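Local structure of phytase (Citrobacter braakii, 3ZHC) at residues B[215-220]-B[229-234]; B[186-191]-B[209-214]; B[164-169]-B[275-280]; B[149-154]-B[223-228]. The protein is a bacterial enzyme of branch 2 of the histidine phosphatase superfamily, combining a mixed beta sheet with an extensive set of surrounding helices. The protein carries 2 engineered substitutions. One frame throughout, in Å; residues are numbered along the deposited sequence. Where two conformers were deposited one is given.

The four contacts follow one path through the fold. Segment 209-214 of contact 2 runs directly into 215-220 of contact 1, and 223-228 of contact 4 directly into 229-234 of contact 1; strands 220-222 and 225-227 form the hairpin between. The centre of contact 1 lies about 13 Å from those of contacts 2 and 3, while contacts 2 and 4, at the two ends, have centres about 31 Å apart. Contact 3 joins helices 159-169 and 260-280, and Ile166 and Leu278 both pack on Val226 of contact 4. Leu219 of contact 1, which differs from the reference sequence, touches Ile166 too. The hairpin thus ties together helices distant in sequence.

Contact 1: residues B[215-220]-B[229-234]. Unlike the reference sequence in segment 215-220: Leu219 (reference Phe). With FMT (formic acid), chain N.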
loop_
_atom_site.group_PDB
_atom_site.type_symbol
_atom_site.label_atom_id
_atom_site.label_comp_id
_atom_site.label_asym_id
_atom_site.label_seq_id
_atom_site.Cartn_x
_atom_site.Cartn_y
_atom_site.Cartn_z
ATOM N N LEU B 215 15.839 -21.029 -5.382
ATOM C CA LEU B 215 16.416 -20.736 -4.053
ATOM C C LEU B 215 15.303 -20.678 -2.979
ATOM O O LEU B 215 14.874 -19.586 -2.581
ATOM C CB LEU B 215 17.193 -19.424 -4.095
ATOM C CG LEU B 215 18.461 -19.394 -4.958
ATOM C CD1 LEU B 215 18.879 -17.954 -5.266
ATOM C CD2 LEU B 215 19.580 -20.147 -4.290
ATOM N N PRO B 216 14.820 -21.865 -2.512
ATOM C CA PRO B 216 13.765 -21.875 -1.458
ATOM C C PRO B 216 14.240 -21.220 -0.150
ATOM O O PRO B 216 15.380 -21.402 0.255
ATOM C CB PRO B 216 13.453 -23.364 -1.277
ATOM C CG PRO B 216 14.620 -24.074 -1.851
ATOM C CD PRO B 216 15.162 -23.236 -2.941
ATOM N N SER B 217 13.345 -20.466 0.479
ATOM C CA SER B 217 13.669 -19.692 1.673
ATOM C C SER B 217 13.107 -20.318 2.933
ATOM O O SER B 217 11.981 -20.810 2.949
ATOM C CB SER B 217 13.138 -18.268 1.537
ATOM O OG SER B 217 13.703 -17.612 0.413
ATOM N N GLU B 218 13.905 -20.290 3.986
ATOM C CA GLU B 218 13.506 -20.804 5.268
ATOM C C GLU B 218 14.201 -19.989 6.372
ATOM O O GLU B 218 15.370 -19.624 6.233
ATOM C CB GLU B 218 13.854 -22.286 5.360
ATOM C CG GLU B 218 13.178 -22.988 6.511
ATOM C CD GLU B 218 13.433 -24.488 6.523
ATOM O OE1 GLU B 218 13.159 -25.153 5.487
ATOM O OE2 GLU B 218 13.919 -25.001 7.577
ATOM N N LEU B 219 13.477 -19.712 7.452
ATOM C CA LEU B 219 14.011 -18.920 8.570
ATOM C C LEU B 219 15.149 -19.636 9.296
ATOM O O LEU B 219 15.118 -20.851 9.454
ATOM C CB LEU B 219 12.902 -18.574 9.578
ATOM C CG LEU B 219 11.868 -17.546 9.115
ATOM C CD1 LEU B 219 10.577 -17.639 9.928
ATOM C CD2 LEU B 219 12.453 -16.115 9.169
ATOM N N LYS B 220 16.148 -18.855 9.709
ATOM C CA LYS B 220 17.249 -19.315 10.547
ATOM C C LYS B 220 17.355 -18.330 11.692
ATOM O O LYS B 220 17.588 -17.151 11.471
ATOM C CB LYS B 220 18.580 -19.382 9.785
ATOM C CG LYS B 220 19.761 -19.854 10.664
ATOM C CD LYS B 220 21.090 -19.871 9.934
ATOM C CE LYS B 220 22.185 -20.312 10.898
ATOM N NZ LYS B 220 23.426 -20.590 10.206
ATOM N N PRO B 229 17.396 -16.783 4.593
ATOM C CA PRO B 229 18.193 -17.007 3.383
ATOM C C PRO B 229 17.428 -17.749 2.300
ATOM O O PRO B 229 16.574 -18.558 2.611
ATOM C CB PRO B 229 19.352 -17.876 3.888
ATOM C CG PRO B 229 19.210 -17.933 5.367
ATOM C CD PRO B 229 17.815 -17.712 5.658
ATOM N N GLY B 230 17.767 -17.464 1.046
ATOM C CA GLY B 230 17.084 -18.023 -0.137
ATOM C C GLY B 230 16.711 -16.881 -1.057
ATOM O O GLY B 230 17.314 -15.802 -0.990
ATOM N N ALA B 231 15.724 -17.100 -1.907
ATOM C CA ALA B 231 15.259 -16.052 -2.831
ATOM C C ALA B 231 14.836 -14.773 -2.088
ATOM O O ALA B 231 14.998 -13.688 -2.617
ATOM C CB ALA B 231 14.140 -16.554 -3.691
ATOM N N TRP B 232 14.307 -14.918 -0.867
ATOM C CA TRP B 232 13.926 -13.746 -0.031
ATOM C C TRP B 232 15.114 -12.812 0.343
ATOM O O TRP B 232 15.060 -11.613 0.042
ATOM C CB TRP B 232 13.119 -14.190 1.220
ATOM C CG TRP B 232 11.695 -14.305 0.897
ATOM C CD1 TRP B 232 10.984 -15.438 0.689
ATOM C CD2 TRP B 232 10.797 -13.223 0.713
ATOM N NE1 TRP B 232 9.674 -15.127 0.391
ATOM C CE2 TRP B 232 9.537 -13.768 0.400
ATOM C CE3 TRP B 232 10.932 -11.834 0.785
ATOM C CZ2 TRP B 232 8.408 -12.967 0.161
ATOM C CZ3 TRP B 232 9.805 -11.038 0.546
ATOM C CH2 TRP B 232 8.568 -11.610 0.239
ATOM N N SER B 233 16.158 -13.344 0.975
ATOM C CA SER B 233 17.360 -12.515 1.312
ATOM C C SER B 233 18.031 -11.939 0.063
ATOM O O SER B 233 18.369 -10.756 0.036
ATOM C CB SER B 233 18.380 -13.309 2.131
ATOM O OG SER B 233 19.609 -12.587 2.270
ATOM N N LEU B 234 18.219 -12.778 -0.960
ATOM C CA LEU B 234 18.838 -12.345 -2.218
ATOM C C LEU B 234 18.065 -11.172 -2.829
ATOM O O LEU B 234 18.646 -10.128 -3.125
ATOM C CB LEU B 234 18.929 -13.512 -3.232
ATOM C CG LEU B 234 19.584 -13.226 -4.615
ATOM C CD1 LEU B 234 21.005 -12.738 -4.444
ATOM C CD2 LEU B 234 19.521 -14.469 -5.554
HETATM C C FMT N . 9.674 -20.202 -0.350
HETATM O O1 FMT N . 10.021 -19.305 -1.110
HETATM O O2 FMT N . 10.383 -21.179 -0.151
#
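Two backbone N-H groups at the start of helix 231-247 define the polar part of the meeting between 215-220 and 229-234. Ala231 N donates to Leu215 O over 2.7 Å, approaching in the carbonyl plane along a lone pair. Trp232 N points almost straight at Ser217 OG, 3.0 Å away with 172° at the hydrogen; the serine torsion that sets OG beside its own backbone N carries the hydroxyl there. Beyond these, Glu218 N makes only a weak, 3.5 Å bond to Pro229 O, and the same carbonyl O receives a CA-H...O contact from Ser217 CA at 3.3 Å. On the loop side, Ser217 N donates to O2 of formic acid at 3.1 Å, and that molecule is held by Thr178 OG1 as well.

Apolar contact flanks this row. Leu215 CD1 meets Leu234 CD2 at 3.6 Å as the two chains cross obliquely. Ser217 CB lies in the plane of the Trp232 ring, at the edge near CD1, while the indole NE1 is engaged by Thr178.

Gly230, at the N-cap, has no side chain; its backbone angles (phi 129°, psi -157°) suit glycine, and Ser217 OG and Pro216 O lie on the side where a side chain would begin. Acceptors from the loop after helix 211-214, Leu215 O and Ser217 OG, thus take the first two N-H groups at the helix N-terminus, just before that loop enters hairpin 220-222/225-227.

Contact 2: residues B[186-191]-B[209-214]; sequences RTLENV and CTLPEA
Glu189 OE2 is the atom on which this contact turns. It accepts Leu211 N across the segments at 2.9 Å, with a nearly linear 171° at the hydrogen, the donor standing well above the carboxylate plane. The syn lone pair of OE2 is left for Arg186 NH2, 3.0 Å away, and Arg186 NE reaches Glu189 OE1 at 2.8 Å. The guanidinium therefore grips the carboxylate side-on, one nitrogen to each oxygen, with the carboxylate carbon lying at its edge and in its plane. To get there the arginine folds back at chi2 and chi3, from one residue to another three positions on in helix 182-192.

Thr210 CG2 covers one face of that guanidinium, 3.4 Å above its plane and displaced toward the rim, while Pro212 CD sits at the edge. Thr210 holds the N-cap position of the short helix 211-214, so the N-H bound by Glu189 is the first of that helix; the carboxylate charge would be expected to suit this end of the helix dipole. On the apolar flank Leu188 CD2 meets Leu211 CD1 at 3.8 Å, the two chains crossing at about a right angle.

Further out, Lys208 adds a salt bridge to Glu189 OE1, and the Cys200-Cys209 disulfide ties the chain just ahead of Thr210. Lys129 of the second subunit packs on Arg186 and Thr210.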
loop_
_atom_site.group_PDB
_atom_site.type_symbol
_atom_site.label_atom_id
_atom_site.label_comp_id
_atom_site.label_asym_id
_atom_site.label_seq_id
_atom_site.Cartn_x
_atom_site.Cartn_y
_atom_site.Cartn_z
ATOM N N ARG B 186 8.218 -12.064 -10.133
ATOM C CA ARG B 186 8.190 -12.056 -11.611
ATOM C C ARG B 186 8.864 -10.798 -12.163
ATOM O O ARG B 186 9.594 -10.872 -13.163
ATOM C CB ARG B 186 6.747 -12.142 -12.186
ATOM C CG ARG B 186 5.921 -13.403 -11.828
ATOM C CD ARG B 186 6.605 -14.716 -12.250
ATOM N NE ARG B 186 7.571 -15.147 -11.253
ATOM C CZ ARG B 186 7.273 -15.809 -10.114
ATOM N NH1 ARG B 186 6.014 -16.145 -9.800
ATOM N NH2 ARG B 186 8.257 -16.139 -9.277
ATOM N N THR B 187 8.623 -9.652 -11.515
ATOM C CA THR B 187 9.227 -8.373 -11.946
ATOM C C THR B 187 10.748 -8.408 -11.748
ATOM O O THR B 187 11.501 -8.027 -12.657
ATOM C CB THR B 187 8.596 -7.153 -11.225
ATOM O OG1 THR B 187 7.182 -7.158 -11.439
ATOM C CG2 THR B 187 9.172 -5.824 -11.760
ATOM N N LEU B 188 11.195 -8.866 -10.576
ATOM C CA LEU B 188 12.645 -9.004 -10.310
ATOM C C LEU B 188 13.304 -9.937 -11.353
ATOM O O LEU B 188 14.345 -9.607 -11.907
ATOM C CB LEU B 188 12.923 -9.499 -8.879
ATOM C CG LEU B 188 14.398 -9.756 -8.501
ATOM C CD1 LEU B 188 15.239 -8.490 -8.743
ATOM C CD2 LEU B 188 14.509 -10.207 -7.080
ATOM N N GLU B 189 12.671 -11.081 -11.597
ATOM C CA GLU B 189 13.119 -12.056 -12.621
ATOM C C GLU B 189 13.223 -11.444 -14.022
ATOM O O GLU B 189 14.188 -11.710 -14.727
ATOM C CB GLU B 189 12.193 -13.252 -12.636
ATOM C CG GLU B 189 12.371 -14.166 -11.396
ATOM C CD GLU B 189 11.165 -15.046 -11.116
ATOM O OE1 GLU B 189 10.277 -15.177 -11.999
ATOM O OE2 GLU B 189 11.090 -15.614 -10.001
ATOM N N ASN B 190 12.223 -10.628 -14.404
ATOM C CA ASN B 190 12.243 -9.920 -15.694
ATOM C C ASN B 190 13.390 -8.911 -15.762
ATOM O O ASN B 190 14.061 -8.797 -16.787
ATOM C CB ASN B 190 10.908 -9.210 -15.955
ATOM C CG ASN B 190 10.851 -8.548 -17.328
ATOM O OD1 ASN B 190 10.879 -9.217 -18.354
ATOM N ND2 ASN B 190 10.769 -7.214 -17.340
ATOM N N VAL B 191 13.608 -8.185 -14.657
ATOM C CA VAL B 191 14.696 -7.170 -14.581
ATOM C C VAL B 191 16.096 -7.840 -14.688
ATOM O O VAL B 191 16.985 -7.330 -15.365
ATOM C CB VAL B 191 14.545 -6.293 -13.312
ATOM C CG1 VAL B 191 15.733 -5.385 -13.108
ATOM C CG2 VAL B 191 13.235 -5.454 -13.413
ATOM N N CYS B 209 11.073 -20.719 -15.044
ATOM C CA CYS B 209 12.138 -20.895 -14.080
ATOM C C CYS B 209 11.954 -19.689 -13.118
ATOM O O CYS B 209 11.909 -18.553 -13.577
ATOM C CB CYS B 209 13.503 -20.866 -14.744
ATOM S SG CYS B 209 14.877 -21.072 -13.606
ATOM N N THR B 210 11.834 -19.943 -11.813
ATOM C CA THR B 210 11.609 -18.859 -10.819
ATOM C C THR B 210 12.650 -18.853 -9.693
ATOM O O THR B 210 13.269 -19.875 -9.395
ATOM C CB THR B 210 10.185 -18.925 -10.205
ATOM O OG1 THR B 210 10.039 -20.128 -9.457
ATOM C CG2 THR B 210 9.111 -18.851 -11.293
ATOM N N LEU B 211 12.838 -17.679 -9.090
ATOM C CA LEU B 211 13.819 -17.497 -7.993
ATOM C C LEU B 211 13.462 -18.264 -6.725
ATOM O O LEU B 211 14.340 -18.906 -6.150
ATOM C CB LEU B 211 14.051 -15.992 -7.657
ATOM C CG LEU B 211 15.233 -15.329 -8.360
ATOM C CD1 LEU B 211 15.185 -13.803 -8.247
ATOM C CD2 LEU B 211 16.529 -15.878 -7.778
ATOM N N PRO B 212 12.180 -18.194 -6.280
ATOM C CA PRO B 212 11.814 -18.941 -5.075
ATOM C C PRO B 212 11.967 -20.474 -5.224
ATOM O O PRO B 212 12.358 -21.126 -4.284
ATOM C CB PRO B 212 10.342 -18.531 -4.839
ATOM C CG PRO B 212 10.169 -17.288 -5.597
ATOM C CD PRO B 212 11.035 -17.419 -6.786
ATOM N N GLU B 213 11.670 -21.008 -6.411
ATOM C CA GLU B 213 11.815 -22.450 -6.688
ATOM C C GLU B 213 13.305 -22.826 -6.791
ATOM O O GLU B 213 13.705 -23.873 -6.306
ATOM C CB GLU B 213 11.035 -22.848 -7.968
ATOM C CG GLU B 213 10.758 -24.393 -8.133
ATOM C CD GLU B 213 9.625 -24.961 -7.197
ATOM O OE1 GLU B 213 8.878 -24.174 -6.558
ATOM O OE2 GLU B 213 9.497 -26.218 -7.120
ATOM N N ALA B 214 14.111 -21.957 -7.418
ATOM C CA ALA B 214 15.570 -22.162 -7.534
ATOM C C ALA B 214 16.286 -22.006 -6.192
ATOM O O ALA B 214 17.217 -22.739 -5.911
ATOM C CB ALA B 214 16.172 -21.195 -8.553
#

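Contact 3: residues B[164-169]-B[275-280]; sequences NAILER and FDLLQR
A roughly antiparallel pair of helices, 159-169 and 260-280, meets here through residues 164-169 and 275-280. The axes of their local segments approach to 9.5 Å, and their N-to-C directions differ by 152°. The apolar half is the packing of Ile166 against Leu277: Ile166 CG2 lies 3.7 Å from Leu277 CB, and Ile166 CG1 rests 3.5 Å from Leu277 O. With its CG beside the backbone N (chi1 -68°), Leu277 sends CD2 toward the other helix, reaching Ile166 O at 3.8 Å.

The charged half is built on one oxygen. Arg169 approaches Asp276 end-on, NH1 and NH2 both 2.9 Å from Asp276 OD1 in a forked salt bridge. OD1 lies at the guanidinium edge, near its plane, but both donors stand above the carboxylate plane, the two flat groups being turned 74° apart. From the next turn of its own helix, Arg280 NE adds a weak bond to the same OD1 at 3.1 Å. Two cations share one carboxylate, and their NH2 atoms come within 4.0 Å of each other; the aspartate charge would offset this repulsion. Ser332 and, weakly, Asn338 take up the outer end of Arg280.

Residues 276-280 form a wider pi-type turn carrying Asp276 and Arg280: Arg280 N bonds weakly to both Phe275 O and Asp276 O. The arrangement is that of an antiparallel helix-helix interface, with a buried aliphatic contact bordered by a salt-bridge network.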
loop_
_atom_site.group_PDB
_atom_site.type_symbol
_atom_site.label_atom_id
_atom_site.label_comp_id
_atom_site.label_asym_id
_atom_site.label_seq_id
_atom_site.Cartn_x
_atom_site.Cartn_y
_atom_site.Cartn_z
ATOM N N ASN B 164 9.294 -18.558 15.411
ATOM C CA ASN B 164 7.855 -18.805 15.307
ATOM C C ASN B 164 7.032 -17.517 15.164
ATOM O O ASN B 164 6.078 -17.494 14.413
ATOM C CB ASN B 164 7.360 -19.634 16.486
ATOM C CG ASN B 164 7.818 -21.088 16.421
ATOM O OD1 ASN B 164 7.642 -21.757 15.410
ATOM N ND2 ASN B 164 8.386 -21.577 17.497
ATOM N N ALA B 165 7.424 -16.459 15.887
ATOM C CA ALA B 165 6.754 -15.151 15.804
ATOM C C ALA B 165 6.880 -14.551 14.391
ATOM O O ALA B 165 5.899 -14.044 13.829
ATOM C CB ALA B 165 7.310 -14.194 16.846
ATOM N N ILE B 166 8.081 -14.621 13.827
ATOM C CA ILE B 166 8.320 -14.167 12.440
ATOM C C ILE B 166 7.554 -15.077 11.476
ATOM O O ILE B 166 6.949 -14.595 10.528
ATOM C CB ILE B 166 9.808 -14.164 12.063
ATOM C CG1 ILE B 166 10.614 -13.235 12.966
ATOM C CG2 ILE B 166 10.004 -13.729 10.565
ATOM C CD1 ILE B 166 12.076 -13.582 13.003
ATOM N N LEU B 167 7.584 -16.392 11.743
ATOM C CA LEU B 167 6.885 -17.381 10.897
ATOM C C LEU B 167 5.379 -17.074 10.798
ATOM O O LEU B 167 4.818 -17.079 9.699
ATOM C CB LEU B 167 7.076 -18.825 11.420
ATOM C CG LEU B 167 7.274 -19.966 10.401
ATOM C CD1 LEU B 167 6.785 -21.314 11.002
ATOM C CD2 LEU B 167 6.601 -19.707 9.071
ATOM N N GLU B 168 4.740 -16.801 11.961
ATOM C CA GLU B 168 3.279 -16.491 12.004
ATOM C C GLU B 168 2.947 -15.145 11.371
ATOM O O GLU B 168 1.821 -14.954 10.879
ATOM C CB GLU B 168 2.709 -16.592 13.445
ATOM C CG GLU B 168 2.742 -18.052 14.046
ATOM C CD GLU B 168 2.042 -19.100 13.147
ATOM O OE1 GLU B 168 0.920 -18.823 12.672
ATOM O OE2 GLU B 168 2.628 -20.198 12.920
ATOM N N ARG B 169 3.902 -14.208 11.373
ATOM C CA ARG B 169 3.722 -12.943 10.613
ATOM C C ARG B 169 3.766 -13.198 9.106
ATOM O O ARG B 169 3.183 -12.437 8.341
ATOM C CB ARG B 169 4.744 -11.897 10.990
ATOM C CG ARG B 169 4.482 -11.256 12.341
ATOM C CD ARG B 169 5.219 -10.004 12.448
ATOM N NE ARG B 169 4.603 -8.961 11.607
ATOM C CZ ARG B 169 5.241 -7.917 11.058
ATOM N NH1 ARG B 169 6.566 -7.727 11.218
ATOM N NH2 ARG B 169 4.550 -7.057 10.330
ATOM N N PHE B 275 12.626 -6.870 5.496
ATOM C CA PHE B 275 12.906 -6.017 6.676
ATOM C C PHE B 275 11.727 -6.036 7.683
ATOM O O PHE B 275 11.931 -5.958 8.886
ATOM C CB PHE B 275 13.256 -4.564 6.251
ATOM C CG PHE B 275 14.724 -4.348 6.017
ATOM C CD1 PHE B 275 15.384 -5.037 5.023
ATOM C CD2 PHE B 275 15.446 -3.470 6.810
ATOM C CE1 PHE B 275 16.783 -4.842 4.806
ATOM C CE2 PHE B 275 16.788 -3.271 6.611
ATOM C CZ PHE B 275 17.470 -3.969 5.594
ATOM N N ASP B 276 10.502 -6.144 7.159
ATOM C CA ASP B 276 9.320 -6.259 7.986
ATOM C C ASP B 276 9.416 -7.532 8.870
ATOM O O ASP B 276 9.270 -7.466 10.097
ATOM C CB ASP B 276 8.072 -6.283 7.122
ATOM C CG ASP B 276 6.787 -6.136 7.928
ATOM O OD1 ASP B 276 6.827 -5.749 9.125
ATOM O OD2 ASP B 276 5.721 -6.410 7.346
ATOM N N LEU B 277 9.673 -8.673 8.222
ATOM C CA LEU B 277 9.833 -9.946 8.921
ATOM C C LEU B 277 11.037 -9.962 9.877
ATOM O O LEU B 277 10.893 -10.283 11.056
ATOM C CB LEU B 277 9.978 -11.111 7.919
ATOM C CG LEU B 277 8.768 -11.478 7.082
ATOM C CD1 LEU B 277 9.110 -12.658 6.200
ATOM C CD2 LEU B 277 7.520 -11.799 7.968
ATOM N N LEU B 278 12.211 -9.612 9.373
ATOM C CA LEU B 278 13.461 -9.757 10.172
ATOM C C LEU B 278 13.766 -8.633 11.159
ATOM O O LEU B 278 14.495 -8.872 12.129
ATOM C CB LEU B 278 14.683 -9.977 9.237
ATOM C CG LEU B 278 14.663 -11.237 8.352
ATOM C CD1 LEU B 278 15.971 -11.311 7.527
ATOM C CD2 LEU B 278 14.446 -12.551 9.150
ATOM N N GLN B 279 13.223 -7.426 10.930
ATOM C CA GLN B 279 13.534 -6.250 11.793
ATOM C C GLN B 279 12.348 -5.563 12.471
ATOM O O GLN B 279 12.548 -4.911 13.509
ATOM C CB GLN B 279 14.310 -5.213 10.974
ATOM C CG GLN B 279 15.625 -5.761 10.315
ATOM C CD GLN B 279 16.731 -6.111 11.323
ATOM O OE1 GLN B 279 16.629 -5.819 12.532
ATOM N NE2 GLN B 279 17.804 -6.738 10.826
ATOM N N ARG B 280 11.128 -5.684 11.912
ATOM C CA ARG B 280 9.935 -5.047 12.536
ATOM C C ARG B 280 9.089 -6.004 13.430
ATOM O O ARG B 280 8.303 -5.531 14.254
ATOM C CB ARG B 280 9.036 -4.399 11.490
ATOM C CG ARG B 280 9.746 -3.418 10.526
ATOM C CD ARG B 280 8.789 -2.312 9.969
ATOM N NE ARG B 280 7.428 -2.820 9.835
ATOM C CZ ARG B 280 6.357 -2.475 10.570
ATOM N NH1 ARG B 280 6.403 -1.541 11.546
ATOM N NH2 ARG B 280 5.199 -3.074 10.306
#

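Contact 4: residues B[149-154]-B[223-228]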
loop_
_atom_site.group_PDB
_atom_site.type_symbol
_atom_site.label_atom_id
_atom_site.label_comp_id
_atom_site.label_asym_id
_atom_site.label_seq_id
_atom_site.Cartn_x
_atom_site.Cartn_y
_atom_site.Cartn_z
ATOM N N PRO B 149 22.469 -4.436 19.996
ATOM C CA PRO B 149 22.520 -4.978 21.364
ATOM C C PRO B 149 22.477 -6.516 21.474
ATOM O O PRO B 149 23.002 -7.056 22.435
ATOM C CB PRO B 149 21.283 -4.362 22.024
ATOM C CG PRO B 149 20.375 -4.123 20.934
ATOM C CD PRO B 149 21.195 -3.751 19.752
ATOM N N VAL B 150 21.886 -7.207 20.497
ATOM C CA VAL B 150 21.763 -8.689 20.579
ATOM C C VAL B 150 23.164 -9.430 20.456
ATOM O O VAL B 150 23.236 -10.643 20.627
ATOM C CB VAL B 150 20.678 -9.249 19.598
ATOM C CG1 VAL B 150 20.273 -10.643 19.989
ATOM C CG2 VAL B 150 19.445 -8.359 19.595
ATOM N N LYS B 151 24.247 -8.670 20.171
ATOM C CA LYS B 151 25.638 -9.165 20.257
ATOM C C LYS B 151 26.188 -9.096 21.738
ATOM O O LYS B 151 27.296 -9.525 21.997
ATOM C CB LYS B 151 26.584 -8.389 19.328
ATOM C CG LYS B 151 26.066 -8.120 17.881
ATOM C CD LYS B 151 25.669 -9.380 17.121
ATOM C CE LYS B 151 25.211 -9.021 15.689
ATOM N NZ LYS B 151 24.765 -10.238 14.877
ATOM N N MET B 152 25.406 -8.542 22.678
ATOM C CA MET B 152 25.774 -8.546 24.109
ATOM C C MET B 152 25.409 -9.874 24.717
ATOM O O MET B 152 24.489 -10.553 24.237
ATOM C CB MET B 152 25.043 -7.450 24.884
ATOM C CG MET B 152 25.330 -6.033 24.418
ATOM S SD MET B 152 24.676 -4.819 25.586
ATOM C CE MET B 152 26.012 -4.839 26.795
ATOM N N GLY B 153 26.123 -10.253 25.777
ATOM C CA GLY B 153 25.832 -11.492 26.516
ATOM C C GLY B 153 24.488 -11.386 27.235
ATOM O O GLY B 153 23.678 -12.322 27.176
ATOM N N LYS B 154 24.261 -10.228 27.905
ATOM C CA LYS B 154 22.988 -9.941 28.630
ATOM C C LYS B 154 21.730 -10.030 27.758
ATOM O O LYS B 154 20.638 -10.366 28.266
ATOM C CB LYS B 154 22.986 -8.526 29.221
ATOM C CG LYS B 154 24.002 -8.219 30.270
ATOM C CD LYS B 154 23.705 -6.845 30.797
ATOM C CE LYS B 154 23.315 -5.918 29.643
ATOM N NZ LYS B 154 22.800 -4.611 30.098
ATOM N N PRO B 223 20.670 -17.278 18.849
ATOM C CA PRO B 223 20.509 -16.335 19.985
ATOM C C PRO B 223 20.869 -14.883 19.704
ATOM O O PRO B 223 20.325 -14.006 20.348
ATOM C CB PRO B 223 21.452 -16.918 21.061
ATOM C CG PRO B 223 21.459 -18.390 20.766
ATOM C CD PRO B 223 21.462 -18.466 19.252
ATOM N N ASP B 224 21.778 -14.638 18.749
ATOM C CA ASP B 224 22.198 -13.253 18.405
ATOM C C ASP B 224 21.771 -12.792 17.004
ATOM O O ASP B 224 22.102 -11.696 16.619
ATOM C CB ASP B 224 23.738 -13.056 18.624
ATOM C CG ASP B 224 24.575 -14.118 17.960
ATOM O OD1 ASP B 224 24.344 -14.414 16.768
ATOM O OD2 ASP B 224 25.479 -14.680 18.648
ATOM N N ASN B 225 21.026 -13.617 16.249
ATOM C CA ASN B 225 20.709 -13.247 14.870
ATOM C C ASN B 225 19.532 -13.966 14.275
ATOM O O ASN B 225 19.236 -15.106 14.642
ATOM C CB ASN B 225 21.968 -13.513 13.993
ATOM C CG ASN B 225 21.928 -12.824 12.649
ATOM O OD1 ASN B 225 21.135 -11.885 12.404
ATOM N ND2 ASN B 225 22.799 -13.279 11.745
ATOM N N VAL B 226 18.861 -13.271 13.347
ATOM C CA VAL B 226 17.732 -13.807 12.605
ATOM C C VAL B 226 17.964 -13.544 11.110
ATOM O O VAL B 226 18.442 -12.468 10.733
ATOM C CB VAL B 226 16.404 -13.171 13.082
ATOM C CG1 VAL B 226 15.269 -13.581 12.207
ATOM C CG2 VAL B 226 16.114 -13.569 14.537
ATOM N N SER B 227 17.629 -14.523 10.271
ATOM C CA SER B 227 17.777 -14.381 8.820
ATOM C C SER B 227 16.802 -15.261 8.079
ATOM O O SER B 227 16.316 -16.252 8.620
ATOM C CB SER B 227 19.210 -14.709 8.385
ATOM O OG SER B 227 19.485 -16.057 8.542
ATOM N N LEU B 228 16.525 -14.883 6.831
ATOM C CA LEU B 228 15.662 -15.641 5.926
ATOM C C LEU B 228 16.420 -15.843 4.602
ATOM O O LEU B 228 16.137 -15.149 3.584
ATOM C CB LEU B 228 14.332 -14.912 5.739
ATOM C CG LEU B 228 13.265 -15.558 4.856
ATOM C CD1 LEU B 228 12.959 -17.007 5.286
ATOM C CD2 LEU B 228 12.015 -14.693 4.880
HETATM O O HOH W 1 26.375 -12.502 15.197
#
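Val150 supplies the close packing in this contact, and Lys151, its neighbour on the 3-10 turn 149-151, the loose side. The CB of Val150 faces the segment 223-228, and with CG1 anti to the backbone N (chi1 -162°) that methyl reaches Pro223 O at 3.4 Å and Asp224 CA at 3.6 Å. Its backbone joins in: Val150 O lies 3.2 Å from Asp224 CB. The interlock is one of van der Waals contact, methyl against peptide and carbonyl against methylene. Val150 is buried, with Phe157 and Arg288 also touching its side chain.

The other side is wetter. Lys151 bends at chi2 and then runs extended, bringing NZ back along Asp224, 3.5 Å from Asp224 O. Its charge does not meet the carboxylate directly, since NZ and Asp224 OD1 are 4.6 Å apart. A water bridges them instead, accepting from Lys151 NZ at 2.8 Å and donating weakly to Asp224 OD1 at 3.2 Å. The link between the two charges is therefore indirect and probably loose, consistent with the exposed lysine.

Pro223 (phi -59°, psi -27°) and Asp224 fit the two central positions of a type I turn, and Asn225 O is bonded by Thr222 OG1. With Lys220 and Ser227 paired through their backbones, what Val150 packs against is the tip of a two-stranded beta hairpin, 220-222 with 225-227.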